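PDB 2D68: FOP from Homo sapiens, which dimerises through this N-terminal domain and is required for anchoring microtubules to centrosomes and for ciliation. Local coordinates for residues B[19-27]-B[50-61]. Residues are numbered along the deposited sequence; the frame is centred on the assembly and turned at random.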
loop_
_atom_site.group_PDB
_atom_site.type_symbol
_atom_site.label_atom_id
_atom_site.label_comp_id
_atom_site.label_asym_id
_atom_site.label_seq_id
_atom_site.Cartn_x
_atom_site.Cartn_y
_atom_site.Cartn_z
ATOM N N ARG B 19 -1.744 1.866 11.132
ATOM C CA ARG B 19 -1.053 3.080 10.780
ATOM C C ARG B 19 0.179 2.760 9.918
ATOM O O ARG B 19 0.491 3.499 8.971
ATOM C CB ARG B 19 -0.691 3.884 12.033
ATOM C CG ARG B 19 -0.434 5.326 11.712
ATOM C CD ARG B 19 -0.252 6.181 12.948
ATOM N NE ARG B 19 0.305 7.453 12.522
ATOM C CZ ARG B 19 -0.419 8.503 12.157
ATOM N NH1 ARG B 19 -1.752 8.448 12.195
ATOM N NH2 ARG B 19 0.195 9.614 11.772
ATOM N N LEU B 20 0.867 1.658 10.226
ATOM C CA LEU B 20 2.007 1.231 9.407
ATOM C C LEU B 20 1.568 0.866 7.978
ATOM O O LEU B 20 2.187 1.300 7.005
ATOM C CB LEU B 20 2.725 0.057 10.081
ATOM C CG LEU B 20 3.923 -0.528 9.372
ATOM C CD1 LEU B 20 4.943 0.551 8.984
ATOM C CD2 LEU B 20 4.554 -1.584 10.283
ATOM N N VAL B 21 0.500 0.083 7.856
ATOM C CA VAL B 21 -0.059 -0.238 6.525
ATOM C C VAL B 21 -0.359 1.036 5.724
ATOM O O VAL B 21 0.095 1.200 4.565
ATOM C CB VAL B 21 -1.347 -1.083 6.654
ATOM C CG1 VAL B 21 -2.040 -1.212 5.308
ATOM C CG2 VAL B 21 -1.001 -2.475 7.179
ATOM N N ALA B 22 -1.123 1.942 6.331
ATOM C CA ALA B 22 -1.517 3.161 5.614
ATOM C C ALA B 22 -0.315 4.030 5.244
ATOM O O ALA B 22 -0.243 4.555 4.134
ATOM C CB ALA B 22 -2.544 3.964 6.405
ATOM N N SER B 23 0.642 4.139 6.161
ATOM C CA SER B 23 1.885 4.865 5.877
ATOM C C SER B 23 2.647 4.249 4.694
ATOM O O SER B 23 3.181 4.975 3.849
ATOM C CB SER B 23 2.775 4.890 7.129
ATOM O OG SER B 23 2.143 5.559 8.203
ATOM N N LEU B 24 2.668 2.917 4.612
ATOM C CA LEU B 24 3.320 2.248 3.471
ATOM C C LEU B 24 2.611 2.544 2.153
ATOM O O LEU B 24 3.262 2.705 1.102
ATOM C CB LEU B 24 3.404 0.736 3.695
ATOM C CG LEU B 24 4.447 0.283 4.715
ATOM C CD1 LEU B 24 4.131 -1.141 5.167
ATOM C CD2 LEU B 24 5.881 0.390 4.170
ATOM N N VAL B 25 1.282 2.598 2.186
ATOM C CA VAL B 25 0.513 2.983 0.998
ATOM C C VAL B 25 0.842 4.426 0.571
ATOM O O VAL B 25 1.155 4.668 -0.605
ATOM C CB VAL B 25 -0.993 2.779 1.235
ATOM C CG1 VAL B 25 -1.827 3.322 0.036
ATOM C CG2 VAL B 25 -1.293 1.291 1.421
ATOM N N ALA B 26 0.826 5.365 1.516
ATOM C CA ALA B 26 1.199 6.754 1.200
ATOM C C ALA B 26 2.624 6.841 0.637
ATOM O O ALA B 26 2.868 7.598 -0.312
ATOM C CB ALA B 26 1.023 7.648 2.419
ATOM N N GLU B 27 3.548 6.039 1.183
ATOM C CA GLU B 27 4.932 6.073 0.710
ATOM C C GLU B 27 5.026 5.561 -0.720
ATOM O O GLU B 27 5.806 6.075 -1.500
ATOM C CB GLU B 27 5.876 5.299 1.640
ATOM C CG GLU B 27 7.380 5.636 1.396
ATOM C CD GLU B 27 8.058 4.775 0.324
ATOM O OE1 GLU B 27 7.656 3.613 0.126
ATOM O OE2 GLU B 27 9.014 5.264 -0.306
ATOM N N GLY B 50 -0.080 14.164 7.102
ATOM C CA GLY B 50 0.861 13.170 6.589
ATOM C C GLY B 50 1.099 12.051 7.571
ATOM O O GLY B 50 1.125 12.240 8.793
ATOM N N LEU B 51 1.249 10.854 7.020
ATOM C CA LEU B 51 1.579 9.685 7.830
ATOM C C LEU B 51 3.097 9.606 8.044
ATOM O O LEU B 51 3.834 10.527 7.661
ATOM C CB LEU B 51 1.015 8.434 7.163
ATOM C CG LEU B 51 -0.527 8.418 7.129
ATOM C CD1 LEU B 51 -1.072 7.447 6.070
ATOM C CD2 LEU B 51 -1.084 8.104 8.516
ATOM N N GLU B 52 3.566 8.527 8.673
ATOM C CA GLU B 52 5.007 8.407 8.955
ATOM C C GLU B 52 5.853 8.281 7.701
ATOM O O GLU B 52 5.436 7.681 6.716
ATOM C CB GLU B 52 5.287 7.254 9.923
ATOM C CG GLU B 52 4.990 7.607 11.390
ATOM C CD GLU B 52 3.521 7.877 11.627
ATOM O OE1 GLU B 52 2.709 6.963 11.384
ATOM O OE2 GLU B 52 3.175 9.009 12.037
ATOM N N GLY B 53 7.046 8.863 7.740
ATOM C CA GLY B 53 7.922 8.876 6.563
ATOM C C GLY B 53 8.587 7.548 6.263
ATOM O O GLY B 53 8.711 6.686 7.135
ATOM N N ARG B 54 9.057 7.413 5.031
ATOM C CA ARG B 54 9.754 6.208 4.591
ATOM C C ARG B 54 10.799 5.658 5.580
ATOM O O ARG B 54 10.793 4.463 5.877
ATOM C CB ARG B 54 10.436 6.465 3.253
ATOM C CG ARG B 54 11.184 5.252 2.718
ATOM C CD ARG B 54 11.882 5.567 1.437
ATOM N NE ARG B 54 12.718 4.435 1.051
ATOM C CZ ARG B 54 12.524 3.676 -0.024
ATOM N NH1 ARG B 54 11.500 3.906 -0.842
ATOM N NH2 ARG B 54 13.371 2.674 -0.263
ATOM N N GLU B 55 11.706 6.505 6.068
ATOM C CA GLU B 55 12.799 5.976 6.904
ATOM C C GLU B 55 12.341 5.597 8.320
ATOM O O GLU B 55 12.866 4.663 8.930
ATOM C CB GLU B 55 13.996 6.937 6.936
ATOM C CG GLU B 55 14.425 7.468 5.551
ATOM C CD GLU B 55 14.597 6.377 4.490
ATOM O OE1 GLU B 55 14.824 5.190 4.849
ATOM O OE2 GLU B 55 14.527 6.724 3.291
ATOM N N ASN B 56 11.307 6.287 8.799
ATOM C CA ASN B 56 10.608 5.912 10.026
ATOM C C ASN B 56 10.029 4.499 9.847
ATOM O O ASN B 56 10.205 3.612 10.689
ATOM C CB ASN B 56 9.515 6.955 10.286
ATOM C CG ASN B 56 8.648 6.645 11.488
ATOM O OD1 ASN B 56 8.187 5.527 11.676
ATOM N ND2 ASN B 56 8.367 7.670 12.269
ATOM N N LEU B 57 9.342 4.286 8.725
ATOM C CA LEU B 57 8.758 2.978 8.462
ATOM C C LEU B 57 9.821 1.894 8.340
ATOM O O LEU B 57 9.649 0.813 8.885
ATOM C CB LEU B 57 7.934 3.030 7.175
ATOM C CG LEU B 57 6.838 4.082 7.157
ATOM C CD1 LEU B 57 6.150 4.035 5.813
ATOM C CD2 LEU B 57 5.824 3.896 8.250
ATOM N N ALA B 58 10.911 2.187 7.629
ATOM C CA ALA B 58 11.977 1.199 7.460
ATOM C C ALA B 58 12.564 0.804 8.812
ATOM O O ALA B 58 12.774 -0.377 9.089
ATOM C CB ALA B 58 13.049 1.728 6.540
ATOM N N ARG B 59 12.799 1.801 9.661
ATOM C CA ARG B 59 13.260 1.542 11.027
ATOM C C ARG B 59 12.304 0.603 11.777
ATOM O O ARG B 59 12.735 -0.384 12.396
ATOM C CB ARG B 59 13.444 2.865 11.780
ATOM C CG ARG B 59 14.176 2.773 13.122
ATOM C CD ARG B 59 14.253 4.159 13.794
ATOM N NE ARG B 59 14.542 5.175 12.802
ATOM C CZ ARG B 59 13.765 6.214 12.479
ATOM N NH1 ARG B 59 12.618 6.476 13.107
ATOM N NH2 ARG B 59 14.176 7.021 11.517
ATOM N N ASP B 60 11.006 0.885 11.681
ATOM C CA ASP B 60 9.975 0.084 12.315
ATOM C C ASP B 60 9.995 -1.363 11.830
ATOM O O ASP B 60 9.836 -2.301 12.620
ATOM C CB ASP B 60 8.613 0.681 11.993
ATOM C CG ASP B 60 7.926 1.274 13.194
ATOM O OD1 ASP B 60 6.673 1.269 13.170
ATOM O OD2 ASP B 60 8.602 1.729 14.144
ATOM N N LEU B 61 10.184 -1.530 10.524
ATOM C CA LEU B 61 10.150 -2.840 9.877
ATOM C C LEU B 61 11.489 -3.591 9.964
ATOM O O LEU B 61 11.581 -4.771 9.607
ATOM C CB LEU B 61 9.753 -2.679 8.410
ATOM C CG LEU B 61 8.324 -2.220 8.133
ATOM C CD1 LEU B 61 8.226 -1.661 6.742
ATOM C CD2 LEU B 61 7.357 -3.395 8.286
HETATM O O HOH W 1 -0.676 12.217 11.007
HETATM O O HOH W 2 3.733 7.760 4.616
#
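Gly50 and Arg19 meet where the chain running into helix 54-61 first reaches helix 16-31, a water joining Gly50 O to Arg19 NH2. Leu51 splits its two methyls between apolar and charged neighbours: CD1 packs on Ala22 CB and, more loosely, Ala26 CB, while CD2 lies over one face of the Arg19 guanidinium, 3.6 Å above its plane. Glu52 comes to the edge of the same guanidinium and is gripped side-on. Arg19 NE gives a short bond of 2.7 Å to Glu52 OE1, tilted from the guanidinium plane. Arg19 NH2 donates within that plane to the syn lone pair of Glu52 OE2, and at 158° this is the straighter of the two. The bend at chi2 (65°) folds the Glu52 carboxylate back to this edge. Its backbone N makes a weak bond to Ser23 OG, a hydroxyl that itself donates to Arg19 O (2.8 Å), and a second water bridges Glu52 O and Ser23 O.

Past the N-cap Gly53, extended Arg54 lays its methylenes across Glu27, and Arg54 NH1 reaches Glu27 OE2 at 2.9 Å from above the carboxylate plane, the two flat groups standing 77° apart. Glu65 pairs with Arg54 NE, and Leu74 N donates to Glu27 OE1, tying this bridge to the C-terminal part of the chain. One turn on, Leu57 is a knob among Leu20, Ser23, Leu24 and Glu27; its CD2 is pressed to 3.4 Å from Ser23 CB. Leu61 finishes the packing, CD1 meeting Leu24 CD2 tip to tip and CD2 touching Leu20 CD2; Leu20 and Leu24 also pack on Ile79 of the second subunit.

Within the N-terminal dimerisation domain, a leucine seam therefore joins the LisH-region helix 16-31 to helix 54-61, flanked by separate salt bridges through Arg19 and Arg54; the extra partners of Glu27 and Arg54 probably restrict how these charged groups can turn.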